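Local coordinates for Rep protein (Adeno-associated virus - 5, PDB 1M55) that probably nicks one strand of the viral DNA at the replication origin with its metal-dependent endonuclease domain, as in rolling-circle-type replication, at residues Met102-Gly105 with Arg106-Gln110; Val118-Gly122 with Ile123-Ile127. All coordinates share one frame; numbering follows the deposited sequence.

Contact 1: Met102-Gly105 with Arg106-Gln110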
# COMPACT_ATOMS: atom_id res chain seq x y z
N MET A 102 13.27 16.18 3.98
CA MET A 102 13.67 16.35 5.38
C MET A 102 12.50 16.31 6.37
O MET A 102 12.68 15.94 7.53
CB MET A 102 14.48 17.64 5.56
CG MET A 102 13.67 18.93 5.61
SD MET A 102 14.70 20.40 5.93
CE MET A 102 15.68 19.85 7.37
N VAL A 103 11.31 16.66 5.90
CA VAL A 103 10.13 16.67 6.76
C VAL A 103 9.29 15.38 6.66
O VAL A 103 8.45 15.10 7.52
CB VAL A 103 9.25 17.92 6.49
CG1 VAL A 103 8.46 17.75 5.20
CG2 VAL A 103 8.35 18.20 7.67
N LEU A 104 9.56 14.58 5.63
CA LEU A 104 8.83 13.33 5.40
C LEU A 104 8.78 12.41 6.63
O LEU A 104 7.74 11.81 6.91
CB LEU A 104 9.43 12.57 4.21
CG LEU A 104 8.71 11.29 3.76
CD1 LEU A 104 7.30 11.61 3.27
CD2 LEU A 104 9.51 10.61 2.67
N GLY A 105 9.88 12.31 7.36
CA GLY A 105 9.92 11.47 8.54
C GLY A 105 8.85 11.85 9.55
O GLY A 105 8.11 11.00 10.04
N ARG A 106 8.76 13.15 9.84
CA ARG A 106 7.76 13.63 10.79
C ARG A 106 6.35 13.39 10.27
O ARG A 106 5.47 12.95 11.02
CB ARG A 106 7.97 15.11 11.08
CG ARG A 106 7.32 15.59 12.37
CD ARG A 106 7.41 17.09 12.50
NE ARG A 106 6.57 17.77 11.52
CZ ARG A 106 6.91 18.88 10.87
NH1 ARG A 106 8.08 19.46 11.09
NH2 ARG A 106 6.06 19.44 10.02
N TYR A 107 6.13 13.68 8.99
CA TYR A 107 4.81 13.48 8.38
C TYR A 107 4.36 12.03 8.48
O TYR A 107 3.24 11.74 8.92
CB TYR A 107 4.82 13.92 6.92
CG TYR A 107 4.82 15.42 6.71
CD1 TYR A 107 4.93 15.96 5.43
CD2 TYR A 107 4.70 16.30 7.79
CE1 TYR A 107 4.91 17.33 5.22
CE2 TYR A 107 4.68 17.68 7.59
CZ TYR A 107 4.79 18.19 6.30
OH TYR A 107 4.78 19.55 6.09
N VAL A 108 5.23 11.10 8.08
CA VAL A 108 4.91 9.68 8.11
C VAL A 108 4.68 9.21 9.55
O VAL A 108 3.82 8.37 9.80
CB VAL A 108 6.00 8.84 7.39
CG1 VAL A 108 5.78 7.35 7.60
CG2 VAL A 108 5.97 9.16 5.90
N SER A 109 5.41 9.79 10.49
CA SER A 109 5.25 9.47 11.91
C SER A 109 3.83 9.88 12.34
O SER A 109 3.15 9.15 13.08
CB SER A 109 6.30 10.22 12.73
OG SER A 109 6.16 9.92 14.11
N GLN A 110 3.38 11.04 11.87
CA GLN A 110 2.04 11.52 12.19
C GLN A 110 0.99 10.62 11.54
O GLN A 110 -0.06 10.35 12.14
CB GLN A 110 1.86 12.97 11.73
CG GLN A 110 2.62 13.98 12.58
CD GLN A 110 2.44 15.41 12.09
OE1 GLN A 110 1.32 15.87 11.85
NE2 GLN A 110 3.55 16.13 11.94
O HOH W 1 11.24 14.85 9.82

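Contact 2: Val118-Gly122 with Ile123-Ile127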
# COMPACT_ATOMS: atom_id res chain seq x y z
N VAL A 118 -7.34 5.51 14.26
CA VAL A 118 -8.48 5.20 13.41
C VAL A 118 -8.70 3.73 13.08
O VAL A 118 -9.83 3.22 13.17
CB VAL A 118 -8.39 5.99 12.08
CG1 VAL A 118 -9.53 5.61 11.14
CG2 VAL A 118 -8.42 7.48 12.36
N VAL A 119 -7.64 3.04 12.67
CA VAL A 119 -7.78 1.65 12.28
C VAL A 119 -7.61 0.65 13.42
O VAL A 119 -8.31 -0.36 13.48
CB VAL A 119 -6.77 1.29 11.15
CG1 VAL A 119 -7.12 -0.05 10.52
CG2 VAL A 119 -6.74 2.38 10.08
N PHE A 120 -6.73 0.97 14.37
CA PHE A 120 -6.44 0.05 15.45
C PHE A 120 -6.90 0.37 16.86
O PHE A 120 -6.37 -0.17 17.83
CB PHE A 120 -4.95 -0.30 15.40
CG PHE A 120 -4.52 -0.80 14.05
CD1 PHE A 120 -3.67 -0.04 13.25
CD2 PHE A 120 -5.04 -1.99 13.54
CE1 PHE A 120 -3.35 -0.46 11.96
CE2 PHE A 120 -4.73 -2.41 12.26
CZ PHE A 120 -3.89 -1.65 11.46
N GLN A 121 -7.92 1.23 16.98
CA GLN A 121 -8.50 1.57 18.27
C GLN A 121 -7.49 2.03 19.33
O GLN A 121 -7.68 1.77 20.52
CB GLN A 121 -9.29 0.37 18.81
CG GLN A 121 -10.25 -0.23 17.81
CD GLN A 121 -10.85 -1.55 18.28
OE1 GLN A 121 -10.79 -1.91 19.45
NE2 GLN A 121 -11.42 -2.29 17.33
N GLY A 122 -6.42 2.68 18.89
CA GLY A 122 -5.41 3.14 19.83
C GLY A 122 -4.41 2.08 20.26
O GLY A 122 -3.56 2.34 21.11
N ILE A 123 -4.51 0.88 19.68
CA ILE A 123 -3.59 -0.21 20.02
C ILE A 123 -2.38 -0.16 19.09
O ILE A 123 -2.53 -0.12 17.86
CB ILE A 123 -4.29 -1.59 19.87
CG1 ILE A 123 -5.50 -1.68 20.81
CG2 ILE A 123 -3.30 -2.73 20.13
CD1 ILE A 123 -5.16 -1.56 22.28
N GLU A 124 -1.18 -0.14 19.66
CA GLU A 124 0.05 -0.10 18.87
C GLU A 124 0.35 -1.47 18.28
O GLU A 124 0.44 -2.46 19.02
CB GLU A 124 1.24 0.32 19.74
CG GLU A 124 1.18 1.74 20.29
CD GLU A 124 1.53 2.80 19.26
OE1 GLU A 124 2.02 2.45 18.16
OE2 GLU A 124 1.33 4.00 19.55
N PRO A 125 0.49 -1.57 16.94
CA PRO A 125 0.79 -2.88 16.34
C PRO A 125 2.16 -3.39 16.79
O PRO A 125 3.14 -2.64 16.81
CB PRO A 125 0.78 -2.57 14.84
CG PRO A 125 -0.21 -1.44 14.74
CD PRO A 125 0.18 -0.57 15.91
N GLN A 126 2.21 -4.67 17.16
CA GLN A 126 3.45 -5.30 17.61
C GLN A 126 4.21 -5.92 16.44
O GLN A 126 4.46 -7.13 16.39
CB GLN A 126 3.15 -6.36 18.68
CG GLN A 126 2.50 -5.80 19.94
CD GLN A 126 3.31 -4.67 20.56
OE1 GLN A 126 4.43 -4.86 21.02
NE2 GLN A 126 2.74 -3.47 20.54
N ILE A 127 4.52 -5.08 15.45
CA ILE A 127 5.25 -5.50 14.26
C ILE A 127 6.41 -4.52 14.13
O ILE A 127 6.21 -3.30 14.20
CB ILE A 127 4.37 -5.41 12.99
CG1 ILE A 127 3.21 -6.40 13.06
CG2 ILE A 127 5.22 -5.67 11.74
CD1 ILE A 127 2.34 -6.40 11.83

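Contact 1: Met102-Gly105 with Arg106-Gln110
Val103 meets both Tyr107 and Arg106 near the start of helix 101-118. It lies one turn before them, and its two methyls split the work. CG2 stands over one face of the Tyr107 ring in a CH-pi contact, 4.0 Å from the ring centroid and 23° off the ring normal. CG1 lies over the same face, above the CE1 edge of the ring, 3.6 Å from Tyr107 CE1, while CG2 is above the CE2 edge. The first torsion of Val103 explains the pair. CG1 sits between the backbone N and the carbonyl carbon (chi1 76°), while CG2 is anti to N. CG2 thus points forward toward Arg106, and both methyls come to lie over the Tyr107 ring. CG2 also touches the guanidinium of Arg106, 3.5 Å from NH2. It lies over one face of that flat group, offset toward its rim. The Arg106 chain bends at chi3 to bring the group there. Ring and guanidinium lie on adjacent sides of the methyl.

Along the backbone, Tyr107 N donates to Val103 O at 3.1 Å and Val108 N to Leu104 O at 2.9 Å, both nearly straight. The helix side that faces the protein is packed closely. Leu104 CD1 rests 3.8 Å from Val108 CG2, and both side chains are buried against Ile133 of strand 131-133. Leu104 also touches Trp67 of helix 50-71, and Tyr107 stacks on Phe70 of that helix.

The side with Gly105 and Arg106 is looser and exposed. Here one water accepts from Arg106 N at 3.0 Å and donates to Met102 O, bridging the two. Ser109 N bonds Gly105 O less directly, at 148°. The chemistry implies that the first turns of the helix are amphipathic, with apolar groups packing on helix 50-71 and strand 131-133.

Contact 2: Val118-Gly122 with Ile123-Ile127
Phe120 to Ile123 form a type I' beta turn, closed by a hydrogen bond from Ile123 N to Phe120 O of 2.8 Å. The N-H points well at its acceptor (160°), but the donor stands above the carbonyl plane, 48° out of it. Gln121 and Gly122, the two central residues, both take positive phi. At the angles of Gly122 a side chain would be pressed against the preceding carbonyl oxygen, and glycine avoids this.

The turn also brings side chains back over backbone. Ile123 CB lies 3.2 Å from Phe120 O, and Ile123 CG1 follows at 3.5 Å, so aliphatic carbon lies beside the oxygen that accepts the turn bond. Phe120 CB in turn comes within 3.5 Å of Ile123 O. With CG of Phe120 anti to its carbonyl carbon (chi1 -53°), the ring reaches beyond the turn toward Pro125. There CD1 meets Pro125 CG at 4.0 Å, and the two side chains cross at about a right angle. One methyl of Val119, CG1, covers a face of the same ring. The wider packing is apolar: Phe120 also touches Phe26 of helix 24-32 and Val55 and Ile59 of helix 50-71.

OE1 of Gln121 is hydrogen-bonded to Ser23 OG, which ties the turn to the chain just before helix 24-32. Gln126 NE2 donates to Glu124 O at 2.9 Å, with the acceptor close to its amide plane. Gln126 is also the centre of an inverse gamma turn, whose bond from Ile127 N to Pro125 O is weak. The chemistry implies a tight turn closed by the Ile123 N to Phe120 O bond, with a further backbone bond between Gly122 and Val116, and an apolar side where Phe120 and Pro125 both touch Pro12.

Both contacts belong to one run of chain and come in series, contact 1 first. Contact 1 lies near the start of helix 101-118. Contact 2 lies in the loop that follows the helix and leads to strand 131-133. Their centres are 19 Å apart and their nearest atoms about 8 Å, so they do not touch. Helix 50-71 is a shared neighbour, receiving side chains from both. Contact 1 also packs directly on strand 131-133, an element of the antiparallel sheet. Thus the start of helix 101-118 packs on helix 50-71 and strand 131-133, and the turn after its end packs on helices 50-71 and 24-32.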